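PDB 2NS0: hypothetical protein from Rhodococcus sp., which is of unknown function but belongs to a helix-turn-helix clan and may bind nucleic acid. Local coordinates for residues A[7-15]-A[25-34]; A[55-63]-A[71-82]. All coordinates share one frame; numbering follows the deposited sequence.

Contact 1: residues A[7-15]-A[25-34]; sequences ELEECIRAL and ICPSDVARAV
Val30 is the knob of this helix pair: its side chain enters a hole formed by Leu8, Cys11, Ile12 and Leu15. Its two methyls divide the hole between them. CG1, anti to the backbone N (chi1 -168°), lies 3.7 Å from Cys11 SG, while CG2 turns to the other side and meets Ile12 CG1 at 3.8 Å. Cys11 likewise has its sulfur anti to the backbone N, which carries SG across to Ala33 CB at 3.6 Å; its CB rests against Val34 CG1. At one end, Leu8 CD2 touches Val34 CG2, the two side chains crossing at about a right angle. At the other, Leu15 works with two parts: CB packs on Ile25 CD1 at 4.0 Å, and CD1 lies over the backbone of the second helix, 3.4 Å from Asp29 O. Cys26 is the N-cap residue of that helix, and its backbone N bonds to Asp29 OD2 (3.1 Å) from above the carboxylate plane. The axes of segment 7-15 of helix 5-18 and helix 27-34 approach to 9.5 Å, their N-to-C directions 115° apart, in a chain of the helix-turn-helix clan. No hydrogen bond crosses; apolar contacts and the fit of Val30 hold the pair.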
loop_
_atom_site.group_PDB
_atom_site.type_symbol
_atom_site.label_atom_id
_atom_site.label_comp_id
_atom_site.label_asym_id
_atom_site.label_seq_id
_atom_site.Cartn_x
_atom_site.Cartn_y
_atom_site.Cartn_z
ATOM N N GLU A 7 9.650 6.765 3.171
ATOM C CA GLU A 7 8.488 7.578 3.486
ATOM C C GLU A 7 7.174 6.891 3.097
ATOM O O GLU A 7 6.183 7.012 3.798
ATOM C CB GLU A 7 8.543 8.893 2.728
ATOM C CG GLU A 7 9.135 10.093 3.404
ATOM C CD GLU A 7 8.981 11.299 2.465
ATOM O OE1 GLU A 7 7.827 11.855 2.383
ATOM O OE2 GLU A 7 9.969 11.615 1.750
ATOM N N LEU A 8 7.166 6.248 1.929
ATOM C CA LEU A 8 5.988 5.584 1.433
ATOM C C LEU A 8 5.684 4.376 2.299
ATOM O O LEU A 8 4.513 4.121 2.627
ATOM C CB LEU A 8 6.172 5.155 -0.020
ATOM C CG LEU A 8 6.263 6.339 -1.006
ATOM C CD1 LEU A 8 6.576 5.927 -2.448
ATOM C CD2 LEU A 8 4.961 7.076 -0.969
ATOM N N GLU A 9 6.741 3.643 2.663
ATOM C CA GLU A 9 6.574 2.512 3.537
ATOM C C GLU A 9 5.955 2.902 4.874
ATOM O O GLU A 9 5.052 2.221 5.360
ATOM C CB GLU A 9 7.876 1.719 3.683
ATOM C CG GLU A 9 8.240 0.926 2.391
ATOM C CD GLU A 9 9.714 0.495 2.361
ATOM O OE1 GLU A 9 10.307 0.336 3.456
ATOM O OE2 GLU A 9 10.289 0.351 1.259
ATOM N N GLU A 10 6.450 3.986 5.460
ATOM C CA GLU A 10 5.996 4.489 6.770
ATOM C C GLU A 10 4.574 4.972 6.681
ATOM O O GLU A 10 3.809 4.805 7.604
ATOM C CB GLU A 10 6.915 5.629 7.252
ATOM C CG GLU A 10 6.282 6.618 8.272
ATOM C CD GLU A 10 5.881 5.988 9.610
ATOM O OE1 GLU A 10 6.116 4.775 9.798
ATOM O OE2 GLU A 10 5.325 6.716 10.493
ATOM N N CYS A 11 4.205 5.545 5.539
ATOM C CA CYS A 11 2.831 5.989 5.321
ATOM C C CYS A 11 1.854 4.812 5.210
ATOM O O CYS A 11 0.778 4.878 5.803
ATOM C CB CYS A 11 2.735 6.891 4.096
ATOM S SG CYS A 11 1.056 7.481 3.838
ATOM N N ILE A 12 2.204 3.758 4.456
ATOM C CA ILE A 12 1.402 2.509 4.435
ATOM C C ILE A 12 1.172 2.007 5.861
ATOM O O ILE A 12 0.019 1.706 6.256
ATOM C CB ILE A 12 2.044 1.391 3.564
ATOM C CG1 ILE A 12 1.988 1.755 2.084
ATOM C CG2 ILE A 12 1.292 0.019 3.739
ATOM C CD1 ILE A 12 2.981 0.983 1.188
ATOM N N ARG A 13 2.247 1.939 6.653
ATOM C CA ARG A 13 2.141 1.432 8.053
ATOM C C ARG A 13 1.262 2.338 8.886
ATOM O O ARG A 13 0.430 1.874 9.628
ATOM C CB ARG A 13 3.499 1.281 8.738
ATOM C CG ARG A 13 4.324 0.160 8.145
ATOM C CD ARG A 13 5.594 -0.024 8.938
ATOM N NE ARG A 13 6.513 -0.960 8.312
ATOM C CZ ARG A 13 7.721 -0.646 7.868
ATOM N NH1 ARG A 13 8.141 0.601 7.932
ATOM N NH2 ARG A 13 8.516 -1.577 7.346
ATOM N N ALA A 14 1.450 3.631 8.741
ATOM C CA ALA A 14 0.727 4.608 9.527
ATOM C C ALA A 14 -0.754 4.538 9.208
ATOM O O ALA A 14 -1.578 4.607 10.129
ATOM C CB ALA A 14 1.245 6.008 9.244
ATOM N N LEU A 15 -1.106 4.460 7.914
ATOM C CA LEU A 15 -2.529 4.400 7.548
ATOM C C LEU A 15 -3.149 3.074 7.999
ATOM O O LEU A 15 -4.220 3.076 8.558
ATOM C CB LEU A 15 -2.755 4.608 6.059
ATOM C CG LEU A 15 -2.390 5.992 5.496
ATOM C CD1 LEU A 15 -2.472 6.012 3.994
ATOM C CD2 LEU A 15 -3.242 7.071 6.090
ATOM N N ILE A 25 -6.565 -0.473 2.940
ATOM C CA ILE A 25 -6.384 0.817 2.312
ATOM C C ILE A 25 -6.121 0.533 0.867
ATOM O O ILE A 25 -5.921 -0.613 0.487
ATOM C CB ILE A 25 -5.197 1.676 2.927
ATOM C CG1 ILE A 25 -3.832 0.972 2.779
ATOM C CG2 ILE A 25 -5.521 2.087 4.389
ATOM C CD1 ILE A 25 -2.629 1.828 3.191
ATOM N N CYS A 26 -6.140 1.582 0.060
ATOM C CA CYS A 26 -5.802 1.453 -1.350
ATOM C C CYS A 26 -4.606 2.371 -1.599
ATOM O O CYS A 26 -4.275 3.244 -0.759
ATOM C CB CYS A 26 -7.007 1.838 -2.231
ATOM S SG CYS A 26 -7.623 3.503 -1.924
ATOM N N PRO A 27 -3.912 2.155 -2.719
ATOM C CA PRO A 27 -2.741 2.985 -3.057
ATOM C C PRO A 27 -3.037 4.504 -3.072
ATOM O O PRO A 27 -2.221 5.286 -2.615
ATOM C CB PRO A 27 -2.361 2.509 -4.476
ATOM C CG PRO A 27 -2.876 1.113 -4.558
ATOM C CD PRO A 27 -4.146 1.073 -3.693
ATOM N N SER A 28 -4.198 4.922 -3.563
ATOM C CA SER A 28 -4.520 6.349 -3.529
ATOM C C SER A 28 -4.605 6.932 -2.111
ATOM O O SER A 28 -4.335 8.107 -1.942
ATOM C CB SER A 28 -5.754 6.711 -4.393
ATOM O OG SER A 28 -7.013 6.367 -3.790
ATOM N N ASP A 29 -4.964 6.131 -1.106
ATOM C CA ASP A 29 -4.978 6.603 0.287
ATOM C C ASP A 29 -3.550 7.007 0.711
ATOM O O ASP A 29 -3.361 8.020 1.386
ATOM C CB ASP A 29 -5.440 5.497 1.260
ATOM C CG ASP A 29 -6.946 5.185 1.181
ATOM O OD1 ASP A 29 -7.778 6.034 0.773
ATOM O OD2 ASP A 29 -7.301 4.064 1.570
ATOM N N VAL A 30 -2.559 6.181 0.359
ATOM C CA VAL A 30 -1.142 6.479 0.598
ATOM C C VAL A 30 -0.695 7.712 -0.214
ATOM O O VAL A 30 -0.141 8.648 0.334
ATOM C CB VAL A 30 -0.237 5.236 0.241
ATOM C CG1 VAL A 30 1.227 5.424 0.759
ATOM C CG2 VAL A 30 -0.823 3.962 0.774
ATOM N N ALA A 31 -0.895 7.703 -1.534
ATOM C CA ALA A 31 -0.460 8.811 -2.385
ATOM C C ALA A 31 -1.044 10.148 -1.905
ATOM O O ALA A 31 -0.322 11.132 -1.884
ATOM C CB ALA A 31 -0.803 8.561 -3.822
ATOM N N ARG A 32 -2.316 10.167 -1.494
ATOM C CA ARG A 32 -2.988 11.388 -1.061
ATOM C C ARG A 32 -2.416 11.810 0.284
ATOM O O ARG A 32 -2.326 12.982 0.575
ATOM C CB ARG A 32 -4.512 11.225 -0.908
ATOM C CG ARG A 32 -5.381 11.286 -2.210
ATOM C CD ARG A 32 -6.977 11.220 -1.956
ATOM N NE ARG A 32 -7.727 11.176 -3.229
ATOM C CZ ARG A 32 -8.043 12.249 -3.986
ATOM N NH1 ARG A 32 -7.730 13.515 -3.633
ATOM N NH2 ARG A 32 -8.715 12.078 -5.112
ATOM N N ALA A 33 -2.068 10.855 1.127
ATOM C CA ALA A 33 -1.546 11.223 2.447
ATOM C C ALA A 33 -0.180 11.876 2.296
ATOM O O ALA A 33 0.078 12.819 2.981
ATOM C CB ALA A 33 -1.472 10.022 3.385
ATOM N N VAL A 34 0.685 11.381 1.402
ATOM C CA VAL A 34 2.004 12.005 1.170
ATOM C C VAL A 34 1.992 13.237 0.253
ATOM O O VAL A 34 2.801 14.114 0.442
ATOM C CB VAL A 34 3.113 11.005 0.714
ATOM C CG1 VAL A 34 3.324 9.895 1.776
ATOM C CG2 VAL A 34 2.773 10.375 -0.606
#

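Contact 2: residues A[55-63]-A[71-82]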
loop_
_atom_site.group_PDB
_atom_site.type_symbol
_atom_site.label_atom_id
_atom_site.label_comp_id
_atom_site.label_asym_id
_atom_site.label_seq_id
_atom_site.Cartn_x
_atom_site.Cartn_y
_atom_site.Cartn_z
ATOM N N ASP A 55 6.699 -8.558 0.407
ATOM C CA ASP A 55 7.852 -9.478 0.396
ATOM C C ASP A 55 8.364 -9.764 1.837
ATOM O O ASP A 55 8.800 -10.880 2.149
ATOM C CB ASP A 55 8.996 -8.919 -0.451
ATOM C CG ASP A 55 8.676 -8.880 -1.966
ATOM O OD1 ASP A 55 7.726 -9.559 -2.408
ATOM O OD2 ASP A 55 9.362 -8.134 -2.703
ATOM N N ALA A 56 8.269 -8.759 2.708
ATOM C CA ALA A 56 8.739 -8.844 4.075
ATOM C C ALA A 56 7.705 -9.542 4.953
ATOM O O ALA A 56 7.975 -9.850 6.077
ATOM C CB ALA A 56 9.026 -7.473 4.590
ATOM N N GLY A 57 6.517 -9.781 4.409
ATOM C CA GLY A 57 5.476 -10.493 5.096
ATOM C C GLY A 57 4.662 -9.622 6.027
ATOM O O GLY A 57 3.782 -10.146 6.691
ATOM N N GLU A 58 4.929 -8.310 6.046
ATOM C CA GLU A 58 4.211 -7.341 6.906
ATOM C C GLU A 58 2.756 -7.043 6.472
ATOM O O GLU A 58 1.846 -6.886 7.317
ATOM C CB GLU A 58 4.968 -6.016 6.929
ATOM C CG GLU A 58 6.360 -6.170 7.519
ATOM C CD GLU A 58 6.986 -4.845 7.952
ATOM O OE1 GLU A 58 6.294 -3.806 7.920
ATOM O OE2 GLU A 58 8.170 -4.879 8.351
ATOM N N VAL A 59 2.557 -6.926 5.163
ATOM C CA VAL A 59 1.252 -6.664 4.605
ATOM C C VAL A 59 0.976 -7.683 3.512
ATOM O O VAL A 59 1.911 -8.339 3.033
ATOM C CB VAL A 59 1.145 -5.202 4.010
ATOM C CG1 VAL A 59 1.549 -4.123 5.060
ATOM C CG2 VAL A 59 1.898 -5.064 2.687
ATOM N N GLU A 60 -0.303 -7.821 3.145
ATOM C CA GLU A 60 -0.707 -8.510 1.918
ATOM C C GLU A 60 -1.464 -7.548 1.015
ATOM O O GLU A 60 -2.196 -6.642 1.482
ATOM C CB GLU A 60 -1.636 -9.697 2.210
ATOM C CG GLU A 60 -0.961 -10.838 2.944
ATOM C CD GLU A 60 -1.945 -11.811 3.513
ATOM O OE1 GLU A 60 -2.930 -11.365 4.163
ATOM O OE2 GLU A 60 -1.748 -13.024 3.280
ATOM N N VAL A 61 -1.337 -7.781 -0.278
ATOM C CA VAL A 61 -2.066 -6.987 -1.245
ATOM C C VAL A 61 -3.084 -7.955 -1.853
ATOM O O VAL A 61 -2.738 -9.128 -2.148
ATOM C CB VAL A 61 -1.106 -6.454 -2.363
ATOM C CG1 VAL A 61 -1.905 -5.777 -3.491
ATOM C CG2 VAL A 61 0.024 -5.544 -1.786
ATOM N N THR A 62 -4.328 -7.491 -2.014
ATOM C CA THR A 62 -5.394 -8.302 -2.591
ATOM C C THR A 62 -6.064 -7.588 -3.752
ATOM O O THR A 62 -6.072 -6.366 -3.841
ATOM C CB THR A 62 -6.495 -8.730 -1.556
ATOM O OG1 THR A 62 -7.234 -7.583 -1.136
ATOM C CG2 THR A 62 -5.878 -9.449 -0.305
ATOM N N GLN A 63 -6.616 -8.383 -4.651
ATOM C CA GLN A 63 -7.424 -7.890 -5.746
ATOM C C GLN A 63 -8.555 -8.886 -5.942
ATOM O O GLN A 63 -8.333 -10.080 -6.098
ATOM C CB GLN A 63 -6.597 -7.777 -7.012
ATOM C CG GLN A 63 -7.367 -7.043 -8.056
ATOM C CD GLN A 63 -6.555 -6.814 -9.284
ATOM O OE1 GLN A 63 -6.204 -5.679 -9.581
ATOM N NE2 GLN A 63 -6.259 -7.875 -10.018
ATOM N N ARG A 71 2.930 -5.228 -7.861
ATOM C CA ARG A 71 3.818 -4.829 -8.960
ATOM C C ARG A 71 3.343 -5.391 -10.292
ATOM O O ARG A 71 3.663 -4.829 -11.340
ATOM C CB ARG A 71 5.289 -5.195 -8.648
ATOM C CG ARG A 71 5.900 -4.305 -7.550
ATOM C CD ARG A 71 6.997 -5.022 -6.780
ATOM N NE ARG A 71 6.482 -6.240 -6.132
ATOM C CZ ARG A 71 7.108 -6.877 -5.149
ATOM N NH1 ARG A 71 8.274 -6.434 -4.685
ATOM N NH2 ARG A 71 6.570 -7.961 -4.631
ATOM N N SER A 72 2.562 -6.474 -10.241
ATOM C CA SER A 72 2.030 -7.195 -11.438
ATOM C C SER A 72 0.561 -6.950 -11.760
ATOM O O SER A 72 0.162 -7.034 -12.914
ATOM C CB SER A 72 2.159 -8.691 -11.242
ATOM O OG SER A 72 3.518 -9.021 -11.217
ATOM N N ALA A 73 -0.225 -6.699 -10.718
ATOM C CA ALA A 73 -1.698 -6.608 -10.764
ATOM C C ALA A 73 -2.160 -5.374 -11.527
ATOM O O ALA A 73 -1.619 -4.300 -11.363
ATOM C CB ALA A 73 -2.312 -6.595 -9.318
ATOM N N ARG A 74 -3.185 -5.565 -12.352
ATOM C CA ARG A 74 -3.786 -4.508 -13.159
ATOM C C ARG A 74 -5.003 -3.951 -12.427
ATOM O O ARG A 74 -5.899 -4.681 -12.004
ATOM C CB ARG A 74 -4.184 -5.055 -14.548
ATOM C CG ARG A 74 -5.084 -4.114 -15.358
ATOM C CD ARG A 74 -5.672 -4.796 -16.616
ATOM N NE ARG A 74 -4.620 -5.336 -17.486
ATOM C CZ ARG A 74 -3.967 -4.616 -18.403
ATOM N NH1 ARG A 74 -4.277 -3.326 -18.581
ATOM N NH2 ARG A 74 -3.009 -5.184 -19.153
ATOM N N GLY A 75 -5.018 -2.638 -12.265
ATOM C CA GLY A 75 -6.149 -1.973 -11.668
ATOM C C GLY A 75 -6.206 -2.052 -10.159
ATOM O O GLY A 75 -5.238 -2.461 -9.528
ATOM N N PRO A 76 -7.334 -1.596 -9.575
ATOM C CA PRO A 76 -7.503 -1.387 -8.144
ATOM C C PRO A 76 -7.176 -2.596 -7.269
ATOM O O PRO A 76 -7.592 -3.723 -7.552
ATOM C CB PRO A 76 -8.986 -0.984 -8.010
ATOM C CG PRO A 76 -9.324 -0.349 -9.311
ATOM C CD PRO A 76 -8.537 -1.160 -10.326
ATOM N N ILE A 77 -6.428 -2.332 -6.209
ATOM C CA ILE A 77 -6.003 -3.352 -5.302
ATOM C C ILE A 77 -6.240 -2.840 -3.873
ATOM O O ILE A 77 -6.460 -1.639 -3.663
ATOM C CB ILE A 77 -4.497 -3.700 -5.486
ATOM C CG1 ILE A 77 -3.624 -2.408 -5.295
ATOM C CG2 ILE A 77 -4.278 -4.464 -6.851
ATOM C CD1 ILE A 77 -2.085 -2.552 -5.238
ATOM N N ARG A 78 -6.198 -3.755 -2.909
ATOM C CA ARG A 78 -6.342 -3.407 -1.482
ATOM C C ARG A 78 -5.056 -3.747 -0.745
ATOM O O ARG A 78 -4.366 -4.681 -1.133
ATOM C CB ARG A 78 -7.491 -4.207 -0.852
ATOM C CG ARG A 78 -8.874 -3.989 -1.475
ATOM C CD ARG A 78 -9.251 -2.499 -1.528
ATOM N NE ARG A 78 -9.336 -1.846 -0.206
ATOM C CZ ARG A 78 -9.678 -0.566 -0.060
ATOM N NH1 ARG A 78 -9.951 0.167 -1.124
ATOM N NH2 ARG A 78 -9.757 -0.001 1.132
ATOM N N ILE A 79 -4.725 -2.995 0.311
ATOM C CA ILE A 79 -3.539 -3.319 1.153
ATOM C C ILE A 79 -3.967 -3.539 2.592
ATOM O O ILE A 79 -4.667 -2.703 3.136
ATOM C CB ILE A 79 -2.452 -2.186 1.108
ATOM C CG1 ILE A 79 -2.118 -1.803 -0.347
ATOM C CG2 ILE A 79 -1.203 -2.576 1.880
ATOM C CD1 ILE A 79 -1.399 -0.380 -0.492
ATOM N N ARG A 80 -3.560 -4.662 3.192
ATOM C CA ARG A 80 -3.958 -5.047 4.554
ATOM C C ARG A 80 -2.740 -5.581 5.318
ATOM O O ARG A 80 -1.778 -6.106 4.716
ATOM C CB ARG A 80 -5.068 -6.148 4.524
ATOM C CG ARG A 80 -4.566 -7.528 4.052
ATOM C CD ARG A 80 -5.705 -8.397 3.566
ATOM N NE ARG A 80 -5.289 -9.793 3.410
ATOM C CZ ARG A 80 -6.064 -10.797 2.998
ATOM N NH1 ARG A 80 -7.367 -10.627 2.657
ATOM N NH2 ARG A 80 -5.515 -11.996 2.945
ATOM N N TRP A 81 -2.762 -5.436 6.637
ATOM C CA TRP A 81 -1.824 -6.164 7.498
ATOM C C TRP A 81 -1.988 -7.659 7.234
ATOM O O TRP A 81 -3.111 -8.169 7.098
ATOM C CB TRP A 81 -2.178 -5.904 8.955
ATOM C CG TRP A 81 -1.864 -4.525 9.501
ATOM C CD1 TRP A 81 -2.706 -3.721 10.226
ATOM C CD2 TRP A 81 -0.621 -3.805 9.379
ATOM N NE1 TRP A 81 -2.065 -2.576 10.580
ATOM C CE2 TRP A 81 -0.785 -2.590 10.067
ATOM C CE3 TRP A 81 0.624 -4.091 8.775
ATOM C CZ2 TRP A 81 0.259 -1.628 10.185
ATOM C CZ3 TRP A 81 1.649 -3.153 8.873
ATOM C CH2 TRP A 81 1.459 -1.922 9.575
ATOM N N THR A 82 -0.881 -8.380 7.159
ATOM C CA THR A 82 -0.925 -9.836 7.249
ATOM C C THR A 82 -1.490 -10.230 8.629
ATOM O O THR A 82 -1.126 -9.640 9.669
ATOM C CB THR A 82 0.478 -10.415 7.084
ATOM O OG1 THR A 82 1.011 -9.952 5.850
ATOM C CG2 THR A 82 0.482 -11.936 7.040
HETATM O O HOH W 1 -8.568 -7.979 1.246
#
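The guanidinium of Arg80 has the CG2 methyl of Thr62 over one face, 3.4 Å above the plane and offset toward the rim, while the carboxylate of Glu60 comes to its edge. Arg80 NE and NH2 both donate to Glu60 OE1, at 2.9 Å each, side-on and from the same face of the carboxylate, whose plane is turned 49° from that of the guanidinium. Arg80 CG lies between the backbone N and the carbonyl carbon (chi1 71°), and the chain runs extended to NE, bringing the group there; a water joins Arg80 NH1 to Thr62 OG1. Arg71 meets Asp55 end-on: NH1 and NH2 each take one oxygen on the syn side, near the guanidinium plane, the carboxylate turned 33° against it, with NH1 2.8 Å from Asp55 OD2. Asp69 takes the NE of Arg71, so this arginine serves two carboxylates. At the edge of the Trp81 ring, near its plane, lies Glu58 O, 3.4 Å from CE3, and Val59 CG1 approaches the ring obliquely.

Strands 59-63 and 78-81 are antiparallel neighbours in a three-stranded sheet, with 59-63 in the middle; three helices followed by this sheet are consistent with a winged-helix fold, in which it would be the wing. Glu60 with Arg80 and Thr62 with Arg78 are hydrogen-bonded pairs, and Val61 with Ile79 is a non-hydrogen-bonded one. Side chains alternate along the strands: Glu60, Thr62, Arg78 and Arg80 lie on one face, Val61 and Ile79 on the other. On that apolar side Val61 CG1 reaches Ile77 CD1 at 3.7 Å, and Val59 and Ile79 pack against Leu16 of helix 5-18. Gly57 closes helix 43-55 in a Schellman motif, and Gly57 O accepts from Thr82 OG1 at 2.9 Å.

In the fold
Contact 1 joins two helices and contact 2 two strands; their centres lie 13 Å apart, on opposite sides of the chain's centre, yet they touch at several points. Ile25 O lies 2.7 Å from Ile79 N, a probable hydrogen bond that brings the start of 25-34 alongside an outer strand of the sheet. Arg13, on the side of its helix away from 25-34, forms a salt bridge from NE to Glu58 OE1 at 2.9 Å, and its carbonyl O is 3.6 Å from Trp81 CZ2. Trp81 also has a weak hydrogen bond to a glycerol, probably from the crystallisation liquor. Cys26 CB lies 3.6 Å from Arg78 NH1, while Arg78 NE bonds to Ser24 OG.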